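Local coordinates for protein DMATS type aromatic prenyltransferase (Micromonospora olivasterospora, PDB 6ZRY) that probably transfers a dimethylallyl group to the indole ring of tryptophan, as an aromatic prenyltransferase of the ABBA-barrel fold, at residues A33-P38 with M131-V136; T263-E266 with P271-Y274; L297-R300 with D304-G307. All coordinates share one frame; numbering follows the deposited sequence.

Contact 1 (A33-P38 with M131-V136); sequences AGLLGP and MWCSLV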
ATOM      1  N   ALA A  33      -0.900 -10.654 -14.536  1.00 18.59           N
ATOM      2  CA  ALA A  33      -1.959 -10.993 -15.508  1.00 18.72           C
ATOM      3  C   ALA A  33      -3.202 -11.496 -14.777  1.00 18.39           C
ATOM      4  O   ALA A  33      -4.295 -11.068 -15.130  1.00 17.84           O
ATOM      5  CB  ALA A  33      -1.451 -12.008 -16.528  1.00 20.08           C
ATOM      6  N   GLY A  34      -3.041 -12.371 -13.781  1.00 18.43           N
ATOM      7  CA  GLY A  34      -4.163 -12.879 -12.953  1.00 18.24           C
ATOM      8  C   GLY A  34      -4.848 -11.750 -12.214  1.00 17.45           C
ATOM      9  O   GLY A  34      -6.078 -11.674 -12.225  1.00 17.31           O
ATOM     10  N   LEU A  35      -4.067 -10.883 -11.575  1.00 17.08           N
ATOM     11  CA  LEU A  35      -4.606  -9.786 -10.748  1.00 16.51           C
ATOM     12  C   LEU A  35      -5.402  -8.840 -11.652  1.00 15.96           C
ATOM     13  O   LEU A  35      -6.492  -8.382 -11.251  1.00 15.50           O
ATOM     14  CB  LEU A  35      -3.432  -9.060 -10.059  1.00 16.56           C
ATOM     15  CG  LEU A  35      -3.834  -7.901  -9.180  1.00 17.01           C
ATOM     16  CD1 LEU A  35      -4.873  -8.326  -8.158  1.00 17.65           C
ATOM     17  CD2 LEU A  35      -2.626  -7.300  -8.501  1.00 17.29           C
ATOM     18  N   LEU A  36      -4.905  -8.554 -12.849  1.00 16.01           N
ATOM     19  CA  LEU A  36      -5.587  -7.601 -13.759  1.00 16.50           C
ATOM     20  C   LEU A  36      -6.953  -8.155 -14.213  1.00 16.75           C
ATOM     21  O   LEU A  36      -7.894  -7.337 -14.452  1.00 16.41           O
ATOM     22  CB  LEU A  36      -4.657  -7.302 -14.923  1.00 16.95           C
ATOM     23  CG  LEU A  36      -3.511  -6.343 -14.595  1.00 16.88           C
ATOM     24  CD1 LEU A  36      -2.534  -6.253 -15.749  1.00 17.48           C
ATOM     25  CD2 LEU A  36      -4.061  -4.967 -14.269  1.00 17.14           C
ATOM     26  N   GLY A  37      -7.088  -9.468 -14.351  1.00 17.98           N
ATOM     27  CA  GLY A  37      -8.321 -10.090 -14.871  1.00 18.02           C
ATOM     28  C   GLY A  37      -8.767  -9.389 -16.150  1.00 18.08           C
ATOM     29  O   GLY A  37      -7.962  -9.233 -17.080  1.00 17.66           O
ATOM     30  N   PRO A  38     -10.028  -8.879 -16.227  1.00 18.54           N
ATOM     31  CA  PRO A  38     -10.574  -8.353 -17.482  1.00 18.70           C
ATOM     32  C   PRO A  38      -9.971  -7.009 -17.932  1.00 18.45           C
ATOM     33  O   PRO A  38     -10.171  -6.615 -19.038  1.00 18.35           O
ATOM     34  CB  PRO A  38     -12.062  -8.201 -17.154  1.00 19.20           C
ATOM     35  CG  PRO A  38     -12.076  -7.903 -15.680  1.00 18.97           C
ATOM     36  CD  PRO A  38     -10.958  -8.724 -15.103  1.00 18.60           C
ATOM     37  N   MET A 131     -11.697  -5.425  -0.735  1.00 18.75           N
ATOM     38  CA  MET A 131     -10.462  -6.253  -0.636  1.00 19.02           C
ATOM     39  C   MET A 131      -9.495  -5.894  -1.771  1.00 18.14           C
ATOM     40  O   MET A 131      -9.892  -5.981  -2.954  1.00 17.84           O
ATOM     41  CB  MET A 131     -10.806  -7.741  -0.726  1.00 20.26           C
ATOM     42  CG  MET A 131      -9.591  -8.671  -0.705  1.00 21.24           C
ATOM     43  SD  MET A 131     -10.060 -10.402  -0.971  1.00 25.15           S
ATOM     44  CE  MET A 131     -10.838 -10.772   0.599  1.00 26.20           C
ATOM     45  N   TRP A 132      -8.273  -5.530  -1.419  1.00 17.47           N
ATOM     46  CA  TRP A 132      -7.158  -5.390  -2.363  1.00 17.06           C
ATOM     47  C   TRP A 132      -6.141  -6.487  -2.073  1.00 17.87           C
ATOM     48  O   TRP A 132      -6.210  -7.121  -1.026  1.00 18.28           O
ATOM     49  CB  TRP A 132      -6.519  -4.001  -2.286  1.00 16.54           C
ATOM     50  CG  TRP A 132      -7.331  -2.888  -2.885  1.00 16.07           C
ATOM     51  CD1 TRP A 132      -8.503  -2.974  -3.571  1.00 16.13           C
ATOM     52  CD2 TRP A 132      -7.038  -1.495  -2.778  1.00 15.75           C
ATOM     53  NE1 TRP A 132      -8.927  -1.725  -3.944  1.00 16.16           N
ATOM     54  CE2 TRP A 132      -8.071  -0.798  -3.441  1.00 15.83           C
ATOM     55  CE3 TRP A 132      -6.010  -0.765  -2.180  1.00 15.58           C
ATOM     56  CZ2 TRP A 132      -8.088   0.589  -3.546  1.00 15.95           C
ATOM     57  CZ3 TRP A 132      -6.031   0.609  -2.269  1.00 16.04           C
ATOM     58  CH2 TRP A 132      -7.066   1.281  -2.938  1.00 15.87           C
ATOM     59  N   CYS A 133      -5.225  -6.659  -2.988  1.00 18.30           N
ATOM     60  CA  CYS A 133      -4.185  -7.691  -3.038  1.00 20.17           C
ATOM     61  C   CYS A 133      -2.832  -6.968  -3.048  1.00 20.17           C
ATOM     62  O   CYS A 133      -2.758  -5.959  -3.768  1.00 20.10           O
ATOM     63  CB  CYS A 133      -4.367  -8.461  -4.362  1.00 20.53           C
ATOM     64  SG  CYS A 133      -3.097  -9.659  -4.647  1.00 28.11           S
ATOM     65  N   SER A 134      -1.834  -7.445  -2.297  1.00 20.20           N
ATOM     66  CA  SER A 134      -0.402  -7.073  -2.467  1.00 20.50           C
ATOM     67  C   SER A 134       0.389  -8.336  -2.841  1.00 20.79           C
ATOM     68  O   SER A 134       0.273  -9.314  -2.142  1.00 20.19           O
ATOM     69  CB  SER A 134       0.152  -6.384  -1.229  1.00 21.16           C
ATOM     70  OG  SER A 134       1.471  -5.976  -1.438  1.00 22.05           O
ATOM     71  N   LEU A 135       1.118  -8.281  -3.940  1.00 20.36           N
ATOM     72  CA  LEU A 135       2.024  -9.347  -4.437  1.00 21.73           C
ATOM     73  C   LEU A 135       3.432  -8.919  -4.072  1.00 21.88           C
ATOM     74  O   LEU A 135       3.765  -7.759  -4.360  1.00 21.66           O
ATOM     75  CB  LEU A 135       1.885  -9.493  -5.952  1.00 22.38           C
ATOM     76  CG  LEU A 135       0.487  -9.783  -6.499  1.00 23.31           C
ATOM     77  CD1 LEU A 135       0.463  -9.671  -8.005  1.00 23.80           C
ATOM     78  CD2 LEU A 135       0.016 -11.142  -6.082  1.00 24.19           C
ATOM     79  N   VAL A 136       4.196  -9.779  -3.399  1.00 22.15           N
ATOM     80  CA  VAL A 136       5.518  -9.400  -2.848  1.00 22.50           C
ATOM     81  C   VAL A 136       6.587 -10.284  -3.473  1.00 23.01           C
ATOM     82  O   VAL A 136       6.504 -11.494  -3.292  1.00 23.43           O
ATOM     83  CB  VAL A 136       5.527  -9.497  -1.326  1.00 22.80           C
ATOM     84  CG1 VAL A 136       6.868  -9.082  -0.750  1.00 22.81           C
ATOM     85  CG2 VAL A 136       4.377  -8.703  -0.706  1.00 23.25           C
TER
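A small, wholly apolar helix-on-strand contact, buried between the ABBA-barrel sheet and the helices packed on its outside, is made where Leu35 near the end of helix 26-36 meets Cys133 and Leu135 on strand 131-138. Only these three residues touch, and the two segments bury 120 Å² between them, both sides summed. The two methyls of Leu35 divide the work: CD1 of Leu35 rests 3.8 Å from CB of Cys133, while CD2 of Leu35 lies 3.9 Å from CD1 of Leu135. Its CG stands opposite the backbone N (chi1 180°), extended toward the strand, and chi2 of 54° then sends CD1 to Cys133 and CD2 to Leu135. Cys133 and Leu135 are two apart in an extended strand and thus point to the same side, toward the helix, whereas Ser134 between them points away. The sulfur of Cys133 joins in more loosely, with SG 4.2 Å from CD1 of Leu35. Leu35 and Leu135 run past each other in opposite senses. Leu35 also packs on Ile77 of strand 71-79 and Cys133 on Leu99 of helix 88-106, while Leu135 leans on Phe145 of strand 141-149, the other strand flanking 131-138.

Contact 2 (T263-E266 with P271-Y274); sequences TFTE and PVGY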
ATOM      1  N   THR A 263       1.976  -2.498  13.243  1.00 17.96           N
ATOM      2  CA  THR A 263       2.096  -3.956  13.190  1.00 18.84           C
ATOM      3  C   THR A 263       1.740  -4.524  14.556  1.00 19.06           C
ATOM      4  O   THR A 263       2.446  -4.209  15.517  1.00 19.08           O
ATOM      5  CB  THR A 263       3.483  -4.387  12.724  1.00 20.02           C
ATOM      6  OG1 THR A 263       3.695  -3.810  11.442  1.00 20.99           O
ATOM      7  CG2 THR A 263       3.600  -5.880  12.594  1.00 20.67           C
ATOM      8  N   PHE A 264       0.668  -5.308  14.605  1.00 19.61           N
ATOM      9  CA  PHE A 264       0.140  -5.998  15.807  1.00 21.15           C
ATOM     10  C   PHE A 264       0.583  -7.447  15.753  1.00 21.66           C
ATOM     11  O   PHE A 264       0.386  -8.123  14.702  1.00 20.98           O
ATOM     12  CB  PHE A 264      -1.383  -5.921  15.883  1.00 21.45           C
ATOM     13  CG  PHE A 264      -1.948  -4.530  15.849  1.00 22.65           C
ATOM     14  CD1 PHE A 264      -1.352  -3.499  16.566  1.00 23.41           C
ATOM     15  CD2 PHE A 264      -3.084  -4.239  15.111  1.00 23.38           C
ATOM     16  CE1 PHE A 264      -1.894  -2.217  16.562  1.00 24.00           C
ATOM     17  CE2 PHE A 264      -3.610  -2.953  15.102  1.00 23.77           C
ATOM     18  CZ  PHE A 264      -3.007  -1.948  15.818  1.00 23.83           C
ATOM     19  N   THR A 265       1.153  -7.921  16.839  0.70 22.14           N
ATOM     20  CA  THR A 265       1.660  -9.298  16.946  0.70 23.86           C
ATOM     21  C   THR A 265       1.166  -9.936  18.252  0.70 25.16           C
ATOM     22  O   THR A 265       0.864  -9.187  19.218  0.70 23.95           O
ATOM     23  CB  THR A 265       3.183  -9.287  16.783  0.70 24.18           C
ATOM     24  OG1 THR A 265       3.537 -10.649  16.572  0.70 25.80           O
ATOM     25  CG2 THR A 265       3.905  -8.670  17.966  0.70 23.82           C
ATOM     26  N   GLU A 266       1.088 -11.270  18.256  1.00 26.11           N
ATOM     27  CA  GLU A 266       0.653 -12.086  19.416  1.00 28.84           C
ATOM     28  C   GLU A 266       1.540 -11.827  20.634  1.00 29.51           C
ATOM     29  O   GLU A 266       2.774 -11.770  20.481  1.00 29.59           O
ATOM     30  CB  GLU A 266       0.765 -13.558  19.087  1.00 30.72           C
ATOM     31  CG  GLU A 266      -0.369 -14.081  18.264  1.00 32.45           C
ATOM     32  CD  GLU A 266      -0.384 -15.597  18.230  1.00 33.62           C
ATOM     33  OE1 GLU A 266      -0.602 -16.144  17.164  1.00 34.55           O
ATOM     34  OE2 GLU A 266      -0.141 -16.216  19.295  1.00 36.40           O
ATOM     35  N   PRO A 271       2.140  -2.002  19.553  1.00 22.82           N
ATOM     36  CA  PRO A 271       2.570  -2.350  18.197  1.00 22.53           C
ATOM     37  C   PRO A 271       4.090  -2.492  18.193  1.00 22.92           C
ATOM     38  O   PRO A 271       4.723  -1.759  18.938  1.00 23.08           O
ATOM     39  CB  PRO A 271       2.116  -1.177  17.324  1.00 22.13           C
ATOM     40  CG  PRO A 271       0.991  -0.505  18.138  1.00 22.33           C
ATOM     41  CD  PRO A 271       1.326  -0.779  19.591  1.00 22.48           C
ATOM     42  N   VAL A 272       4.625  -3.405  17.363  1.00 23.04           N
ATOM     43  CA  VAL A 272       6.078  -3.761  17.303  1.00 23.16           C
ATOM     44  C   VAL A 272       6.719  -3.208  16.031  1.00 22.63           C
ATOM     45  O   VAL A 272       7.922  -3.449  15.821  1.00 24.04           O
ATOM     46  CB  VAL A 272       6.275  -5.274  17.407  1.00 23.59           C
ATOM     47  CG1 VAL A 272       5.791  -5.791  18.759  1.00 24.92           C
ATOM     48  CG2 VAL A 272       5.602  -6.029  16.264  1.00 23.97           C
ATOM     49  N   GLY A 273       5.941  -2.577  15.175  1.00 21.51           N
ATOM     50  CA  GLY A 273       6.425  -1.999  13.918  1.00 20.81           C
ATOM     51  C   GLY A 273       5.568  -0.838  13.579  1.00 19.85           C
ATOM     52  O   GLY A 273       4.351  -0.891  13.936  1.00 19.30           O
ATOM     53  N   TYR A 274       6.168   0.180  12.986  1.00 18.55           N
ATOM     54  CA  TYR A 274       5.492   1.408  12.541  1.00 17.83           C
ATOM     55  C   TYR A 274       6.050   1.804  11.184  1.00 17.78           C
ATOM     56  O   TYR A 274       7.272   1.767  11.030  1.00 18.09           O
ATOM     57  CB  TYR A 274       5.716   2.545  13.526  1.00 17.72           C
ATOM     58  CG  TYR A 274       5.071   3.821  13.087  1.00 17.58           C
ATOM     59  CD1 TYR A 274       3.716   4.014  13.234  1.00 17.07           C
ATOM     60  CD2 TYR A 274       5.822   4.836  12.501  1.00 17.45           C
ATOM     61  CE1 TYR A 274       3.104   5.173  12.810  1.00 17.12           C
ATOM     62  CE2 TYR A 274       5.228   6.013  12.092  1.00 17.47           C
ATOM     63  CZ  TYR A 274       3.871   6.174  12.233  1.00 17.53           C
ATOM     64  OH  TYR A 274       3.273   7.322  11.828  1.00 18.80           O
TER
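The loop end of the beta hairpin formed by strands 258-265 and 273-278 is held by two backbone hydrogen bonds in which Thr263 takes part, once as donor and once as acceptor. Thr263 N donates to Gly273 O at 3.0 Å with a nearly straight N-H...O angle of 168°, although the donor stands above the carbonyl plane. In return Thr263 O accepts from Val272 N, also at 3.0 Å, and here Val272 N lies almost straight ahead of the carbonyl (C=O...N 167°). The same oxygen is approached by CA of Pro271 at 3.3 Å in a CA-H...O contact, so two successive residues converge on it. The hairpin belongs to the curled antiparallel sheet of the ABBA barrel: strand 258-265 pairs on its other edge with 209-220, and strand 273-278 with 327-333. Side chains pack beside the backbone bonds. CG of Pro271 meets the Phe264 ring at its edge, near the ring plane, 3.7 Å from CE1 of Phe264; with chi1 at -56°, Phe264 swings its ring back toward the proline although its CB points away. In one of the two conformers of Thr265, CG2 sits against both methyls of Val272, a contact doubtful as a fixed one. Phe264 and Pro271 both also pack on Ser175 of helix 174-182. The Pro271 side chain is about 7 Å from that of Asp269, which binds calcium in another structure of this protein; none is bound here.

Contact 3 (L297-R300 with D304-G307); sequences LLVR and DTDG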
ATOM      1  N   LEU A 297      16.790  11.052   1.040  1.00 19.80           N
ATOM      2  CA  LEU A 297      16.418  10.165   2.150  1.00 19.80           C
ATOM      3  C   LEU A 297      17.206   8.872   2.024  1.00 19.55           C
ATOM      4  O   LEU A 297      17.751   8.436   3.030  1.00 18.72           O
ATOM      5  CB  LEU A 297      14.912   9.934   2.144  1.00 20.43           C
ATOM      6  CG  LEU A 297      14.098  11.143   2.595  1.00 21.60           C
ATOM      7  CD1 LEU A 297      12.634  10.980   2.283  1.00 22.63           C
ATOM      8  CD2 LEU A 297      14.291  11.406   4.071  1.00 22.36           C
ATOM      9  N   LEU A 298      17.262   8.290   0.825  1.00 19.12           N
ATOM     10  CA  LEU A 298      18.029   7.032   0.613  1.00 19.66           C
ATOM     11  C   LEU A 298      19.510   7.246   0.987  1.00 19.68           C
ATOM     12  O   LEU A 298      20.098   6.355   1.664  1.00 19.66           O
ATOM     13  CB  LEU A 298      17.879   6.566  -0.828  1.00 19.48           C
ATOM     14  CG  LEU A 298      16.510   6.005  -1.218  1.00 19.59           C
ATOM     15  CD1 LEU A 298      16.541   5.537  -2.655  1.00 19.45           C
ATOM     16  CD2 LEU A 298      16.088   4.876  -0.320  1.00 19.84           C
ATOM     17  N   VAL A 299      20.101   8.369   0.576  1.00 20.55           N
ATOM     18  CA  VAL A 299      21.533   8.667   0.873  1.00 21.37           C
ATOM     19  C   VAL A 299      21.724   8.754   2.390  1.00 22.10           C
ATOM     20  O   VAL A 299      22.702   8.164   2.889  1.00 22.21           O
ATOM     21  CB  VAL A 299      22.009   9.931   0.154  1.00 21.48           C
ATOM     22  CG1 VAL A 299      23.292  10.495   0.760  1.00 21.96           C
ATOM     23  CG2 VAL A 299      22.186   9.666  -1.326  1.00 21.20           C
ATOM     24  N   ARG A 300      20.848   9.469   3.085  1.00 22.74           N
ATOM     25  CA  ARG A 300      20.917   9.623   4.573  1.00 24.91           C
ATOM     26  C   ARG A 300      20.900   8.228   5.235  1.00 24.74           C
ATOM     27  O   ARG A 300      21.614   8.034   6.218  1.00 23.80           O
ATOM     28  CB  ARG A 300      19.802  10.547   5.073  1.00 26.71           C
ATOM     29  CG  ARG A 300      19.829  10.824   6.577  1.00 29.93           C
ATOM     30  CD  ARG A 300      18.741  11.811   7.031  1.00 32.38           C
ATOM     31  NE  ARG A 300      18.838  13.102   6.334  1.00 35.80           N
ATOM     32  CZ  ARG A 300      18.150  14.225   6.636  1.00 38.51           C
ATOM     33  NH1 ARG A 300      17.304  14.251   7.662  1.00 40.21           N
ATOM     34  NH2 ARG A 300      18.333  15.325   5.904  1.00 38.58           N
ATOM     35  N   ASP A 304      21.647   3.105  -1.894  1.00 42.30           N
ATOM     36  CA  ASP A 304      22.182   3.450  -3.240  1.00 43.78           C
ATOM     37  C   ASP A 304      21.051   4.032  -4.113  1.00 40.65           C
ATOM     38  O   ASP A 304      20.020   3.305  -4.389  1.00 42.70           O
ATOM     39  CB  ASP A 304      22.822   2.224  -3.906  1.00 45.81           C
ATOM     40  CG  ASP A 304      23.619   2.543  -5.158  1.00 47.50           C
ATOM     41  OD1 ASP A 304      23.654   3.728  -5.552  1.00 48.45           O
ATOM     42  OD2 ASP A 304      24.205   1.594  -5.737  1.00 51.23           O
ATOM     43  N   THR A 305      21.243   5.260  -4.589  1.00 37.52           N
ATOM     44  CA  THR A 305      20.260   5.978  -5.438  1.00 33.69           C
ATOM     45  C   THR A 305      20.229   5.376  -6.853  1.00 30.62           C
ATOM     46  O   THR A 305      19.313   5.701  -7.584  1.00 29.69           O
ATOM     47  CB  THR A 305      20.530   7.485  -5.494  1.00 34.25           C
ATOM     48  OG1 THR A 305      21.769   7.700  -6.153  1.00 35.46           O
ATOM     49  CG2 THR A 305      20.551   8.130  -4.126  1.00 36.08           C
ATOM     50  N   ASP A 306      21.204   4.533  -7.208  0.50 29.60           N
ATOM     51  CA  ASP A 306      21.233   3.806  -8.504  0.50 28.52           C
ATOM     52  C   ASP A 306      19.988   2.912  -8.623  0.50 26.98           C
ATOM     53  O   ASP A 306      19.412   2.863  -9.712  0.50 25.82           O
ATOM     54  CB  ASP A 306      22.521   2.998  -8.660  0.50 29.42           C
ATOM     55  CG  ASP A 306      23.743   3.846  -8.948  0.50 30.26           C
ATOM     56  OD1 ASP A 306      23.579   5.072  -9.233  0.50 29.97           O
ATOM     57  OD2 ASP A 306      24.847   3.285  -8.895  0.50 31.76           O
ATOM     58  N   GLY A 307      19.597   2.236  -7.538  1.00 25.86           N
ATOM     59  CA  GLY A 307      18.418   1.353  -7.528  1.00 25.42           C
ATOM     60  C   GLY A 307      17.149   2.140  -7.784  1.00 23.59           C
ATOM     61  O   GLY A 307      16.309   1.686  -8.590  1.00 23.40           O
TER
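Asp304, just before helix 305-315, presents its backbone rather than its side chain to helix 287-300: its carbonyl O lies 4.5 Å from CD1 of Leu298, a loose approach, while its CB points away. The carboxylate is occupied instead with its own helix. Asp304 is the N-cap residue, and its OD1 accepts from Asp306 N at 3.1 Å with an N-H...O angle of 166°, the N-H coming from above the carboxylate plane. This bond satisfies an amide at the first turn, and the carboxylate would be expected to interact favourably with the partial positive charge at the helix N-terminus. Thr305 follows and carries the closest contact between the segments, CG2 of Thr305 standing 3.6 Å from CG2 of Val299 in a methyl-to-methyl meeting; its chi1 of 66° turns that methyl to Val299. The arrangement is a tight connection between two consecutive helices, 287-300 and 305-315, in which three residues separate the segments and the nearest CA pair, Leu298 and Thr305, is 6.5 Å apart. Thr305 also packs on Arg291 and Ala295, earlier in helix 287-300. At Gly307, the backbone N makes a weak bond to Asp304 O, 3.4 Å away, within the first turn.

Overall arrangement
The three contacts follow one another along the chain without touching, their centres 26 to 29 Å apart. Contacts 1 and 2 reach the same curled antiparallel sheet at separate places, about 13 Å between nearest atoms: contact 1 joins a helix to strand 131-138, and contact 2 joins strands 258-265 and 273-278 of a hairpin. Contact 3 joins two consecutive helices, the first following strand 273-278 in the chain, and lies away from the annotated sites. The bound tryptophan touches Trp132, which lies within 131-136 but takes no part in the packing of contact 1. The bound tryptophan is about 12 Å from the side chain of Leu35 and about 14 Å from that of Thr263.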